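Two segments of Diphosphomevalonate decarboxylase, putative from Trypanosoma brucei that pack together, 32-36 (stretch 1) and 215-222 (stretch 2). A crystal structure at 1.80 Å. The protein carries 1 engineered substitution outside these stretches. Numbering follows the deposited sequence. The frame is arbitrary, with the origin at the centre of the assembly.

Stretch 1 32-36: PTNDS
Stretch 2, residues 215-222: KRISETVP

Residues 32-36 run as an extended segment without regular secondary structure until Ser-36, which lies in a strand; residues 215-222 belong to a helix that extends beyond both ends of the stretch. In the first segment, phi/psi is -87/162 at Pro-32, -71/-22 at Thr-33, -152/164 at Asn-34, -67/159 at Asp-35 and -135/169 at Ser-36. Register is set by Asn-34 and Ile-217, whose CA atoms lie 5.9 Å apart. The loop runs in nearly the same direction as the helix, so that Thr-33 meets Ile-217 and Asp-35 meets Val-221.

The helix widens at 216-220. Glu-219 N bonds to Lys-215 O at 2.9 Å in the usual i to i-4 pattern, but Thr-220 N reaches back five residues to Lys-215 O (3.1 Å) and only weakly to Arg-216 O (3.2 Å); Val-221 N likewise takes Arg-216 O at 2.9 Å. Pro-222 has no amide hydrogen to give, and the helix kinks where its N lacks a bond to the preceding turn.

The direct contacts are van der Waals, and the two stretches together bury 247 Å². Ile-217 (chi1 -66°, m; chi2 165°, t) points its CA-to-CB bond sideways, yet its end comes nearer: CD1 lies 3.5 Å from Thr-33 CB, while CG2 lies 3.5 Å from Thr-33 O. Its CG1 is 4.1 Å from Asn-34 OD1. One turn on, Val-221 (chi1 170°, t) points toward the loop and places CG1 3.5 Å from Asp-35 O and 3.9 Å from Asn-34 CB. Aliphatic groups thus cover the loop backbone and the base of the asparagine.

No direct hydrogen bond crosses the interface; polar groups of the loop are instead organised internally. Thr-33 (chi1 51°, p) donates from OG1 to Asn-34 OD1 at 2.9 Å. Asn-34 (chi1 51°, p; chi2 -90°) donates from ND2 to Asp-35 O at 2.8 Å, with an N-H...O angle of 158°.

Two waters supply the polar links. Water 1 donates to Thr-33 O at 3.2 Å and to Ile-217 O at 2.8 Å, joining two backbone carbonyls. Water 2 donates to Asn-34 OD1 at 2.8 Å and accepts from Arg-216 NE at 2.8 Å. Arg-216 is extended through chi3 (173°, 176°, 176°, all t), with chi4 at 68°; its NH2 stands 4.2 Å from Asn-34 ND2, which approaches the guanidinium obliquely. Both nitrogens are donors, and each finds a partner elsewhere in the structure.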

ATOM      1  N   PRO A  32       5.568  14.873  -2.805  1.00 18.20           N
ATOM      2  CA  PRO A  32       4.658  14.950  -1.685  1.00 18.32           C
ATOM      3  C   PRO A  32       5.001  16.098  -0.727  1.00 19.14           C
ATOM      4  O   PRO A  32       6.128  16.612  -0.769  1.00 19.23           O
ATOM      5  CB  PRO A  32       4.839  13.620  -1.033  1.00 19.22           C
ATOM      6  CG  PRO A  32       6.281  13.305  -1.222  1.00 18.86           C
ATOM      7  CD  PRO A  32       6.629  13.896  -2.569  1.00 18.12           C
ATOM      8  N   THR A  33       4.037  16.488   0.111  1.00 17.93           N
ATOM      9  CA  THR A  33       4.309  17.480   1.169  1.00 19.21           C
ATOM     10  C   THR A  33       5.171  16.956   2.309  1.00 19.55           C
ATOM     11  O   THR A  33       5.765  17.740   3.052  1.00 18.48           O
ATOM     12  CB  THR A  33       2.994  18.004   1.776  1.00 19.21           C
ATOM     13  OG1 THR A  33       2.151  16.897   2.166  1.00 19.95           O
ATOM     14  CG2 THR A  33       2.241  18.802   0.790  1.00 20.33           C
ATOM     15  N   ASN A  34       5.214  15.630   2.507  1.00 18.83           N
ATOM     16  CA  ASN A  34       5.956  15.061   3.627  1.00 18.45           C
ATOM     17  C   ASN A  34       6.416  13.650   3.257  1.00 18.56           C
ATOM     18  O   ASN A  34       5.899  13.053   2.283  1.00 19.05           O
ATOM     19  CB  ASN A  34       5.075  15.018   4.882  1.00 19.12           C
ATOM     20  CG  ASN A  34       3.729  14.364   4.628  1.00 18.38           C
ATOM     21  OD1 ASN A  34       2.768  15.065   4.270  1.00 20.63           O
ATOM     22  ND2 ASN A  34       3.657  12.998   4.744  1.00 18.52           N
ATOM     23  N   ASP A  35       7.355  13.144   4.023  1.00 18.74           N
ATOM     24  CA  ASP A  35       7.791  11.771   3.854  1.00 19.56           C
ATOM     25  C   ASP A  35       6.653  10.824   4.232  1.00 18.54           C
ATOM     26  O   ASP A  35       5.755  11.150   5.008  1.00 17.23           O
ATOM     27  CB  ASP A  35       8.929  11.455   4.784  1.00 20.53           C
ATOM     28  CG  ASP A  35      10.248  12.139   4.433  1.00 24.94           C
ATOM     29  OD1 ASP A  35      10.442  12.815   3.391  1.00 25.18           O
ATOM     30  OD2 ASP A  35      11.145  11.968   5.304  1.00 31.00           O
ATOM     31  N   SER A  36       6.750   9.595   3.733  1.00 16.54           N
ATOM     32  CA  SER A  36       5.857   8.544   4.189  1.00 16.75           C
ATOM     33  C   SER A  36       6.673   7.286   4.448  1.00 16.50           C
ATOM     34  O   SER A  36       7.838   7.227   4.063  1.00 16.99           O
ATOM     35  CB  SER A  36       4.719   8.314   3.211  1.00 16.99           C
ATOM     36  OG  SER A  36       5.138   8.185   1.871  1.00 16.61           O
ATOM     37  N   LYS A 215       0.443  21.994  10.554  1.00 21.71           N
ATOM     38  CA  LYS A 215       1.193  21.479  11.678  1.00 22.38           C
ATOM     39  C   LYS A 215       1.635  20.049  11.362  1.00 21.41           C
ATOM     40  O   LYS A 215       2.726  19.653  11.735  1.00 21.90           O
ATOM     41  CB  LYS A 215       0.379  21.462  12.966  1.00 23.13           C
ATOM     42  CG  LYS A 215       1.200  21.024  14.157  1.00 23.45           C
ATOM     43  CD  LYS A 215       0.470  21.268  15.492  1.00 26.06           C
ATOM     44  CE  LYS A 215       0.033  19.953  16.128  1.00 31.42           C
ATOM     45  NZ  LYS A 215      -1.350  19.634  15.869  1.00 30.47           N
ATOM     46  N   ARG A 216       0.800  19.316  10.648  1.00 21.79           N
ATOM     47  CA  ARG A 216       1.174  17.924  10.240  1.00 22.09           C
ATOM     48  C   ARG A 216       2.472  17.904   9.431  1.00 22.41           C
ATOM     49  O   ARG A 216       3.364  17.117   9.715  1.00 21.20           O
ATOM     50  CB  ARG A 216       0.031  17.252   9.500  1.00 22.25           C
ATOM     51  CG  ARG A 216       0.426  15.892   8.903  1.00 21.94           C
ATOM     52  CD  ARG A 216      -0.707  15.178   8.254  1.00 22.13           C
ATOM     53  NE  ARG A 216      -0.167  13.962   7.643  1.00 22.00           N
ATOM     54  CZ  ARG A 216       0.320  12.923   8.314  1.00 22.06           C
ATOM     55  NH1 ARG A 216       0.252  12.844   9.642  1.00 25.26           N
ATOM     56  NH2 ARG A 216       0.831  11.907   7.618  1.00 25.07           N
ATOM     57  N   ILE A 217       2.555  18.771   8.427  1.00 22.04           N
ATOM     58  CA  ILE A 217       3.668  18.815   7.506  1.00 23.30           C
ATOM     59  C   ILE A 217       4.882  19.379   8.180  1.00 23.30           C
ATOM     60  O   ILE A 217       5.993  18.884   8.036  1.00 21.89           O
ATOM     61  CB  ILE A 217       3.283  19.649   6.257  1.00 23.38           C
ATOM     62  CG1 ILE A 217       2.175  18.896   5.504  1.00 24.06           C
ATOM     63  CG2 ILE A 217       4.513  19.986   5.387  1.00 22.72           C
ATOM     64  CD1 ILE A 217       1.418  19.689   4.456  1.00 23.85           C
ATOM     65  N   SER A 218       4.672  20.437   8.963  1.00 23.33           N
ATOM     66  CA  SER A 218       5.801  21.125   9.538  1.00 24.24           C
ATOM     67  C   SER A 218       6.404  20.419  10.738  1.00 24.31           C
ATOM     68  O   SER A 218       7.620  20.383  10.888  1.00 24.77           O
ATOM     69  CB  SER A 218       5.352  22.524   9.971  1.00 24.73           C
ATOM     70  OG  SER A 218       6.492  23.236  10.367  1.00 28.68           O
ATOM     71  N   GLU A 219       5.566  19.892  11.619  1.00 23.37           N
ATOM     72  CA  GLU A 219       6.016  19.352  12.888  1.00 22.60           C
ATOM     73  C   GLU A 219       5.794  17.844  13.015  1.00 21.30           C
ATOM     74  O   GLU A 219       6.689  17.146  13.420  1.00 21.82           O
ATOM     75  CB  GLU A 219       5.282  20.090  14.018  1.00 22.91           C
ATOM     76  CG  GLU A 219       5.567  19.574  15.424  1.00 24.98           C
ATOM     77  CD  GLU A 219       4.794  20.304  16.513  1.00 24.41           C
ATOM     78  OE1 GLU A 219       5.259  21.361  16.994  1.00 25.48           O
ATOM     79  OE2 GLU A 219       3.776  19.754  16.906  1.00 26.96           O
ATOM     80  N   THR A 220       4.613  17.356  12.689  1.00 19.89           N
ATOM     81  CA  THR A 220       4.193  16.046  13.192  1.00 20.55           C
ATOM     82  C   THR A 220       4.904  14.947  12.409  1.00 19.72           C
ATOM     83  O   THR A 220       5.452  14.020  12.970  1.00 21.63           O
ATOM     84  CB  THR A 220       2.685  15.857  13.096  1.00 20.31           C
ATOM     85  OG1 THR A 220       2.018  16.955  13.767  1.00 23.01           O
ATOM     86  CG2 THR A 220       2.236  14.544  13.750  1.00 21.70           C
ATOM     87  N   VAL A 221       4.849  15.033  11.093  1.00 19.51           N
ATOM     88  CA  VAL A 221       5.475  13.922  10.299  1.00 19.83           C
ATOM     89  C   VAL A 221       6.955  13.846  10.598  1.00 20.51           C
ATOM     90  O   VAL A 221       7.461  12.761  10.866  1.00 19.63           O
ATOM     91  CB  VAL A 221       5.164  14.001   8.823  1.00 19.57           C
ATOM     92  CG1 VAL A 221       6.033  12.980   8.007  1.00 19.98           C
ATOM     93  CG2 VAL A 221       3.658  13.740   8.599  1.00 19.14           C
ATOM     94  N   PRO A 222       7.692  14.975  10.539  1.00 21.19           N
ATOM     95  CA  PRO A 222       9.085  14.873  10.947  1.00 21.90           C
ATOM     96  C   PRO A 222       9.350  14.214  12.323  1.00 22.63           C
ATOM     97  O   PRO A 222      10.280  13.380  12.429  1.00 24.27           O
ATOM     98  CB  PRO A 222       9.557  16.333  10.903  1.00 22.98           C
ATOM     99  CG  PRO A 222       8.757  16.949   9.857  1.00 23.41           C
ATOM    100  CD  PRO A 222       7.389  16.305   9.985  1.00 22.53           C
TER
HETATM  101  O   HOH W   1       7.229  17.489   5.941  1.00 29.99           O
HETATM  102  O   HOH W   2       0.220  14.228   4.888  1.00 22.73           O